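Local coordinates for protein (auracyanin) (PDB 1QHQ) that carries electrons with a blue copper centre, probably as a soluble acceptor for the membrane-bound alternative complex III of a green photosynthetic bacterium, at residues 47-50 and 56-59. Residues are numbered along the deposited sequence; the frame is centred on the assembly and turned at random.
Sequences FVNQ and QHNW. With CU (copper (II) ion), chain B.
The type 1 blue copper site of this cupredoxin is backed by residues 47-50, where Phe47 and Asn49 press on the segment 56-59 that supplies the copper ligand His57. ND1 of His57 binds the copper ion at 2.0 Å; Cys122, His127 and Met132 complete the site. The amide of Asn49 meets the imidazole on the side away from the metal bond: its OD1 lies at the ring edge, in the ring plane, 3.2 Å from CD2 of His57, with amide and ring planes 55° apart. This is a close polar contact with a C-H, and the amide's hydrogen bonds go elsewhere, OD1 receiving one from Asn51 and ND2 giving its own to Val55 O and Leu100 O. Asparagine suits the place because one short, flat group can tie the connecting loop together and still border the ligand ring. Phe47 brings bulk instead, a chi1 of -178° swinging its ring away from its own backbone N and across to the loop. There CE2 of Phe47 lies 3.5 Å from C of Asn58 and 3.7 Å from CB of His57. Over one face sits CB of Trp59, 4.1 Å from Phe47 CD2, while the indole turns away. A flat apolar ring can thus fill the layer between strand and loop; an alanine here would probably open a gap beside His57 CB and against Trp59 CB and leave the ligand's backbone freer to shift. Asn58 points the other way, its OD1 accepting a hydrogen bond from Thr123 N, beside the ligand Cys122, and so links two ligand-bearing segments. Such packing of a histidine-bearing loop against the protein interior, with the remaining ligands clustered near the C-terminal end of the chain, is characteristic of the azurin-like cupredoxin fold.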
loop_
_atom_site.group_PDB
_atom_site.type_symbol
_atom_site.label_atom_id
_atom_site.label_comp_id
_atom_site.label_asym_id
_atom_site.label_seq_id
_atom_site.Cartn_x
_atom_site.Cartn_y
_atom_site.Cartn_z
ATOM N N PHE A 47 3.605 5.533 5.783
ATOM C CA PHE A 47 3.007 6.354 4.681
ATOM C C PHE A 47 2.470 7.662 5.281
ATOM O O PHE A 47 1.655 7.653 6.205
ATOM C CB PHE A 47 1.843 5.546 4.104
ATOM C CG PHE A 47 1.146 6.225 2.935
ATOM C CD1 PHE A 47 1.883 7.004 2.081
ATOM C CD2 PHE A 47 -0.203 6.076 2.764
ATOM C CE1 PHE A 47 1.253 7.694 1.026
ATOM C CE2 PHE A 47 -0.821 6.733 1.696
ATOM C CZ PHE A 47 -0.095 7.501 0.832
ATOM N N VAL A 48 3.111 8.752 4.879
ATOM C CA VAL A 48 2.692 10.087 5.330
ATOM C C VAL A 48 1.868 10.756 4.211
ATOM O O VAL A 48 2.339 10.899 3.093
ATOM C CB VAL A 48 3.950 10.952 5.583
ATOM C CG1 VAL A 48 3.546 12.297 6.159
ATOM C CG2 VAL A 48 4.882 10.207 6.566
ATOM N N ASN A 49 0.572 10.916 4.485
ATOM C CA ASN A 49 -0.329 11.514 3.488
ATOM C C ASN A 49 -0.460 13.026 3.701
ATOM O O ASN A 49 -1.447 13.430 4.349
ATOM C CB ASN A 49 -1.705 10.864 3.540
ATOM C CG ASN A 49 -2.626 11.462 2.389
ATOM O OD1 ASN A 49 -2.077 12.090 1.547
ATOM N ND2 ASN A 49 -3.881 11.175 2.535
ATOM N N GLN A 50 0.472 13.815 3.239
ATOM C CA GLN A 50 0.309 15.285 3.251
ATOM C C GLN A 50 0.102 15.735 1.787
ATOM O O GLN A 50 0.899 15.444 0.921
ATOM C CB GLN A 50 1.559 15.950 3.802
ATOM C CG GLN A 50 1.658 15.803 5.332
ATOM C CD GLN A 50 3.013 16.259 5.833
ATOM O OE1 GLN A 50 3.737 16.990 5.148
ATOM N NE2 GLN A 50 3.364 15.817 7.038
ATOM N N GLN A 56 -7.875 11.546 0.513
ATOM C CA GLN A 56 -7.480 10.318 1.174
ATOM C C GLN A 56 -6.616 9.415 0.304
ATOM O O GLN A 56 -6.787 9.352 -0.897
ATOM C CB GLN A 56 -8.726 9.532 1.578
ATOM C CG GLN A 56 -9.519 10.252 2.676
ATOM C CD GLN A 56 -10.936 9.704 2.742
ATOM O OE1 GLN A 56 -11.714 9.937 1.790
ATOM N NE2 GLN A 56 -11.258 8.971 3.764
ATOM N N HIS A 57 -5.758 8.619 0.985
ATOM C CA HIS A 57 -4.870 7.705 0.282
ATOM C C HIS A 57 -4.410 6.573 1.235
ATOM O O HIS A 57 -4.344 6.744 2.434
ATOM C CB HIS A 57 -3.575 8.390 -0.129
ATOM C CG HIS A 57 -3.611 9.470 -1.159
ATOM N ND1 HIS A 57 -4.092 9.245 -2.440
ATOM C CD2 HIS A 57 -3.077 10.699 -1.158
ATOM C CE1 HIS A 57 -3.905 10.335 -3.157
ATOM N NE2 HIS A 57 -3.300 11.250 -2.411
ATOM N N ASN A 58 -4.110 5.441 0.577
ATOM C CA ASN A 58 -3.504 4.340 1.374
ATOM C C ASN A 58 -2.352 3.802 0.508
ATOM O O ASN A 58 -2.034 4.282 -0.532
ATOM C CB ASN A 58 -4.442 3.286 1.799
ATOM C CG ASN A 58 -5.004 2.391 0.734
ATOM O OD1 ASN A 58 -4.794 2.706 -0.451
ATOM N ND2 ASN A 58 -5.696 1.324 1.088
ATOM N N TRP A 59 -1.610 2.862 1.122
ATOM C CA TRP A 59 -0.518 2.157 0.424
ATOM C C TRP A 59 -0.818 0.667 0.526
ATOM O O TRP A 59 -1.016 0.132 1.655
ATOM C CB TRP A 59 0.815 2.495 1.041
ATOM C CG TRP A 59 2.007 1.829 0.388
ATOM C CD1 TRP A 59 2.740 2.364 -0.621
ATOM C CD2 TRP A 59 2.594 0.567 0.712
ATOM N NE1 TRP A 59 3.787 1.492 -0.958
ATOM C CE2 TRP A 59 3.656 0.381 -0.160
ATOM C CE3 TRP A 59 2.279 -0.415 1.662
ATOM C CZ2 TRP A 59 4.506 -0.745 -0.079
ATOM C CZ3 TRP A 59 3.095 -1.564 1.720
ATOM C CH2 TRP A 59 4.156 -1.716 0.834
HETATM CU CU CU B . -4.855 7.549 -3.225
#